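Putative signal transduction protein with CBS domains (Kribbella flavida, PDB 4NOC) is of unknown function but carries two CBS domains, which in related proteins form regulatory modules that often bind adenosine-containing ligands. Local coordinates at residues A[103-108]-A[112-117]; A[126-131]-A[136-141]. All blocks are in the same frame, centred on the assembly; numbering follows the deposited sequence.

Interaction 1: residues A[103-108]-A[112-117]; sequences PVVKHD and LEVAAI. With SO4 (sulfate ion), chain E.
Val105 packs against Ile117 and Val114 where strand 104-106 is covered by helix 111-121, the first two elements of a beta-alpha-beta unit in a CBS domain. The tight part is purely apolar and consists of two methyl meetings. Val105 CG1 reaches Ile117 CD1 at 3.8 Å, and Val105 CG2 meets Val114 CG2 at 4.2 Å with the two side chains at about a right angle. The valine therefore divides its branches between residues one helical turn apart. Its first torsion (chi1 -55°) sets CG1 anti to the carbonyl carbon, aimed at Ile117, while CG2 lies between the backbone N and the carbonyl carbon and faces Val114. The helical backbone beneath is regular: Ile117 N donates to Glu113 O at 2.9 Å. Val105 also touches Val128 on the next strand, and Val114 touches Met9 of helix 6-9, so this side of the contact merges with the domain core.

The other side is looser and polar. At the end of the strand, Lys106 and, just past it, His107 border a sulfate ion, probably taken from the crystallisation liquor. His107 N donates to sulfate O3 over 3.1 Å with an N-H...O angle of 148°. The same oxygen lies at the edge of the imidazole, near its plane, but the modelled ND1 to O3 separation of 2.4 Å is too short to trust in detail. One face of the His107 ring is approached by Asp108 CG, 4.0 Å above the plane and offset toward the rim. With an alanine here in place of His107 the imidazole is gone, which would probably leave O3 without the ring nitrogen at its side and Asp108 CG without the ring face it lies over. Lys106 meets the ion with its aliphatic stem, CG lying 3.5 Å from sulfate O1.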
loop_
_atom_site.group_PDB
_atom_site.type_symbol
_atom_site.label_atom_id
_atom_site.label_comp_id
_atom_site.label_asym_id
_atom_site.label_seq_id
_atom_site.Cartn_x
_atom_site.Cartn_y
_atom_site.Cartn_z
ATOM N N PRO A 103 -5.389 -10.540 6.845
ATOM C CA PRO A 103 -5.037 -11.956 6.961
ATOM C C PRO A 103 -3.845 -12.070 7.893
ATOM O O PRO A 103 -2.970 -11.209 7.871
ATOM C CB PRO A 103 -4.638 -12.350 5.532
ATOM C CG PRO A 103 -5.116 -11.189 4.638
ATOM C CD PRO A 103 -5.063 -9.982 5.520
ATOM N N VAL A 104 -3.831 -13.120 8.704
ATOM C CA VAL A 104 -2.803 -13.350 9.712
ATOM C C VAL A 104 -2.255 -14.745 9.471
ATOM O O VAL A 104 -3.017 -15.722 9.545
ATOM C CB VAL A 104 -3.425 -13.369 11.128
ATOM C CG1 VAL A 104 -2.358 -13.679 12.177
ATOM C CG2 VAL A 104 -4.149 -12.054 11.435
ATOM N N VAL A 105 -0.956 -14.848 9.190
ATOM C CA VAL A 105 -0.328 -16.149 8.944
ATOM C C VAL A 105 0.325 -16.689 10.220
ATOM O O VAL A 105 0.804 -15.918 11.058
ATOM C CB VAL A 105 0.716 -16.078 7.780
ATOM C CG1 VAL A 105 0.067 -15.515 6.509
ATOM C CG2 VAL A 105 1.922 -15.219 8.160
ATOM N N LYS A 106 0.317 -18.007 10.387
ATOM C CA LYS A 106 0.972 -18.629 11.528
ATOM C C LYS A 106 2.474 -18.431 11.423
ATOM O O LYS A 106 3.038 -18.513 10.324
ATOM C CB LYS A 106 0.659 -20.129 11.584
ATOM C CG LYS A 106 -0.807 -20.417 11.856
ATOM C CD LYS A 106 -1.133 -21.913 11.819
ATOM C CE LYS A 106 -2.645 -22.098 11.887
ATOM N NZ LYS A 106 -3.044 -23.503 12.144
ATOM N N HIS A 107 3.116 -18.215 12.568
ATOM C CA HIS A 107 4.548 -17.945 12.602
ATOM C C HIS A 107 5.376 -19.058 11.966
ATOM O O HIS A 107 6.423 -18.776 11.387
ATOM C CB HIS A 107 5.023 -17.712 14.039
ATOM C CG HIS A 107 5.115 -18.968 14.848
ATOM N ND1 HIS A 107 4.005 -19.583 15.392
ATOM C CD2 HIS A 107 6.178 -19.734 15.189
ATOM C CE1 HIS A 107 4.381 -20.678 16.029
ATOM N NE2 HIS A 107 5.693 -20.794 15.920
ATOM N N ASP A 108 4.930 -20.311 12.053
ATOM C CA ASP A 108 5.718 -21.373 11.430
ATOM C C ASP A 108 5.349 -21.709 9.987
ATOM O O ASP A 108 5.830 -22.714 9.450
ATOM C CB ASP A 108 5.772 -22.639 12.277
ATOM C CG ASP A 108 4.418 -23.062 12.777
ATOM O OD1 ASP A 108 3.401 -22.529 12.279
ATOM O OD2 ASP A 108 4.374 -23.937 13.667
ATOM N N LEU A 112 6.857 -20.538 1.011
ATOM C CA LEU A 112 5.960 -20.962 -0.062
ATOM C C LEU A 112 4.510 -20.732 0.356
ATOM O O LEU A 112 3.724 -20.181 -0.410
ATOM C CB LEU A 112 6.199 -22.437 -0.412
ATOM C CG LEU A 112 5.368 -23.025 -1.561
ATOM C CD1 LEU A 112 5.533 -22.209 -2.816
ATOM C CD2 LEU A 112 5.747 -24.477 -1.833
ATOM N N GLU A 113 4.166 -21.129 1.583
ATOM C CA GLU A 113 2.800 -20.930 2.074
ATOM C C GLU A 113 2.428 -19.461 2.100
ATOM O O GLU A 113 1.352 -19.073 1.631
ATOM C CB GLU A 113 2.612 -21.574 3.446
ATOM C CG GLU A 113 2.656 -23.098 3.359
ATOM C CD GLU A 113 2.888 -23.783 4.694
ATOM O OE1 GLU A 113 3.300 -23.106 5.657
ATOM O OE2 GLU A 113 2.644 -25.009 4.773
ATOM N N VAL A 114 3.314 -18.637 2.643
ATOM C CA VAL A 114 3.025 -17.208 2.723
ATOM C C VAL A 114 2.869 -16.627 1.329
ATOM O O VAL A 114 1.977 -15.806 1.080
ATOM C CB VAL A 114 4.105 -16.453 3.523
ATOM C CG1 VAL A 114 3.885 -14.958 3.453
ATOM C CG2 VAL A 114 4.062 -16.917 4.981
ATOM N N ALA A 115 3.715 -17.074 0.408
ATOM C CA ALA A 115 3.631 -16.584 -0.964
ATOM C C ALA A 115 2.288 -16.987 -1.557
ATOM O O ALA A 115 1.629 -16.201 -2.251
ATOM C CB ALA A 115 4.786 -17.144 -1.811
ATOM N N ALA A 116 1.879 -18.220 -1.284
ATOM C CA ALA A 116 0.665 -18.735 -1.908
ATOM C C ALA A 116 -0.505 -17.934 -1.387
ATOM O O ALA A 116 -1.435 -17.588 -2.141
ATOM C CB ALA A 116 0.483 -20.224 -1.609
ATOM N N ILE A 117 -0.452 -17.619 -0.096
ATOM C CA ILE A 117 -1.533 -16.871 0.545
ATOM C C ILE A 117 -1.613 -15.465 -0.023
ATOM O O ILE A 117 -2.679 -15.027 -0.472
ATOM C CB ILE A 117 -1.333 -16.773 2.050
ATOM C CG1 ILE A 117 -1.601 -18.133 2.700
ATOM C CG2 ILE A 117 -2.257 -15.713 2.626
ATOM C CD1 ILE A 117 -0.906 -18.286 4.028
HETATM S S SO4 E . 0.593 -19.883 15.965
HETATM O O1 SO4 E . -0.277 -20.864 15.324
HETATM O O2 SO4 E . 1.193 -20.474 17.166
HETATM O O3 SO4 E . 1.620 -19.451 15.016
HETATM O O4 SO4 E . -0.215 -18.735 16.363
#

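Interaction 2: residues A[126-131]-A[136-141]; sequences VAVVKN and GAITAS
Val126 and Ile138 form an antiparallel hydrogen-bonded pair: Val126 N donates to Ile138 O at 3.0 Å, and Ile138 N returns a bond to Val126 O at 2.8 Å. A third bond, Val128 N to Gly136 O at 2.9 Å, extends the beta hairpin of strands 125-130 and 133-139 within the CBS domain. Val126 O also receives a CA-H...O contact from Ala137 CA at 3.3 Å. Between the bonded positions, Ala127 and Ala137 form a non-hydrogen-bonded pair whose CA atoms are 4.3 Å apart.

Side chains of Val126, Val128 and Ile138 share one face of the sheet. Val128 CG2 packs on Ile138 CD1 at 3.6 Å, and Val126 CG2 lies 3.9 Å from Ile138 CB. The isoleucine points CG1 anti to its carbonyl carbon (chi1 -56°), which carries CD1 toward Val128; Val126 touches it nearer the root. Both alanines lie on the other face.

The next shell sets the backbone and its ends. At the phi and psi of Gly136 (158°, -164°), a CB would jam against the preceding carbonyl oxygen, so glycine suits the position. Where the second strand passes into helix 140-147, Thr139 occupies the N-cap position and its OG1 accepts a hydrogen bond from Arg142 N. Ser141 OG, on the first turn, bonds to Arg33 NE of the second subunit.

Farther out, Met118 of helix 111-121 covers Val126 and Ile138, Phe13 packs on Ala137 beneath the opposite face, and strand 104-106 flanks strand 125-130 on the side away from strand 133-139.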
loop_
_atom_site.group_PDB
_atom_site.type_symbol
_atom_site.label_atom_id
_atom_site.label_comp_id
_atom_site.label_asym_id
_atom_site.label_seq_id
_atom_site.Cartn_x
_atom_site.Cartn_y
_atom_site.Cartn_z
ATOM N N VAL A 126 0.333 -9.082 5.403
ATOM C CA VAL A 126 -0.283 -10.000 6.356
ATOM C C VAL A 126 0.406 -9.789 7.701
ATOM O O VAL A 126 1.601 -9.453 7.742
ATOM C CB VAL A 126 -0.149 -11.497 5.945
ATOM C CG1 VAL A 126 -0.915 -11.772 4.655
ATOM C CG2 VAL A 126 1.337 -11.902 5.794
ATOM N N ALA A 127 -0.345 -9.956 8.791
ATOM C CA ALA A 127 0.255 -9.920 10.113
ATOM C C ALA A 127 0.812 -11.299 10.388
ATOM O O ALA A 127 0.368 -12.290 9.792
ATOM C CB ALA A 127 -0.764 -9.517 11.185
ATOM N N VAL A 128 1.802 -11.357 11.269
ATOM C CA VAL A 128 2.314 -12.635 11.725
ATOM C C VAL A 128 2.032 -12.771 13.213
ATOM O O VAL A 128 2.278 -11.843 14.005
ATOM C CB VAL A 128 3.811 -12.792 11.412
ATOM C CG1 VAL A 128 4.254 -14.220 11.675
ATOM C CG2 VAL A 128 4.061 -12.457 9.955
ATOM N N VAL A 129 1.468 -13.910 13.594
ATOM C CA VAL A 129 1.121 -14.129 14.994
ATOM C C VAL A 129 1.858 -15.358 15.540
ATOM O O VAL A 129 2.100 -16.324 14.807
ATOM C CB VAL A 129 -0.418 -14.196 15.197
ATOM C CG1 VAL A 129 -0.814 -15.079 16.391
ATOM C CG2 VAL A 129 -0.974 -12.785 15.374
ATOM N N LYS A 130 2.271 -15.278 16.801
ATOM C CA LYS A 130 2.852 -16.416 17.515
ATOM C C LYS A 130 2.278 -16.462 18.931
ATOM O O LYS A 130 2.383 -15.487 19.684
ATOM C CB LYS A 130 4.386 -16.319 17.549
ATOM C CG LYS A 130 5.091 -17.397 18.394
ATOM C CD LYS A 130 6.617 -17.331 18.200
ATOM C CE LYS A 130 7.354 -18.422 18.989
ATOM N NZ LYS A 130 8.765 -18.598 18.515
ATOM N N ASN A 131 1.655 -17.588 19.274
ATOM C CA ASN A 131 0.992 -17.752 20.564
ATOM C C ASN A 131 0.099 -16.568 20.890
ATOM O O ASN A 131 0.242 -15.966 21.949
ATOM C CB ASN A 131 2.011 -17.989 21.694
ATOM N N GLY A 136 4.892 -9.114 14.189
ATOM C CA GLY A 136 5.297 -8.266 13.080
ATOM C C GLY A 136 4.381 -8.432 11.870
ATOM O O GLY A 136 3.275 -8.989 11.989
ATOM N N ALA A 137 4.834 -7.957 10.708
ATOM C CA ALA A 137 4.053 -8.071 9.477
ATOM C C ALA A 137 4.944 -8.401 8.284
ATOM O O ALA A 137 6.168 -8.229 8.345
ATOM C CB ALA A 137 3.277 -6.792 9.217
ATOM N N ILE A 138 4.324 -8.892 7.216
ATOM C CA ILE A 138 5.020 -9.171 5.967
ATOM C C ILE A 138 4.267 -8.465 4.845
ATOM O O ILE A 138 3.137 -8.849 4.510
ATOM C CB ILE A 138 5.042 -10.671 5.656
ATOM C CG1 ILE A 138 5.672 -11.450 6.800
ATOM C CG2 ILE A 138 5.809 -10.954 4.361
ATOM C CD1 ILE A 138 5.446 -12.931 6.692
ATOM N N THR A 139 4.878 -7.429 4.272
ATOM C CA THR A 139 4.246 -6.711 3.175
ATOM C C THR A 139 4.494 -7.450 1.868
ATOM O O THR A 139 5.362 -8.317 1.793
ATOM C CB THR A 139 4.841 -5.329 2.995
ATOM O OG1 THR A 139 6.236 -5.474 2.684
ATOM C CG2 THR A 139 4.682 -4.508 4.272
ATOM N N ALA A 140 3.741 -7.076 0.842
ATOM C CA ALA A 140 3.937 -7.611 -0.490
ATOM C C ALA A 140 5.394 -7.385 -0.949
ATOM O O ALA A 140 6.010 -8.295 -1.485
ATOM C CB ALA A 140 2.923 -6.976 -1.482
ATOM N N SER A 141 5.955 -6.195 -0.721
ATOM C CA SER A 141 7.323 -5.934 -1.199
ATOM C C SER A 141 8.367 -6.722 -0.392
ATOM O O SER A 141 9.412 -7.111 -0.908
ATOM C CB SER A 141 7.650 -4.428 -1.249
ATOM O OG SER A 141 7.829 -3.862 0.038
#

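Overall arrangement
Strand 125-130 ties the two contacts together. It stands between strands 104-106 and 133-139, and the sheet continues from interaction 1 into interaction 2 through two probable hydrogen bonds, Val105 N to Ala127 O at 2.9 Å and Pro103 O to Ala127 N at 3.1 Å. The centres of interactions 1 and 2 are about 8 Å apart. Interaction 1 joins strand to helix through side chains alone, buried at its valines but reaching a partly exposed, sulfate-bearing end; interaction 2, wholly buried where it touches, joins strand to strand through main-chain bonds, with valine and isoleucine packing on one face. Val114 also packs on Ile138, so helix 111-121 serves both. Each contact meets the second subunit, 112-117 by packing and 136-141 partly by a polar bond.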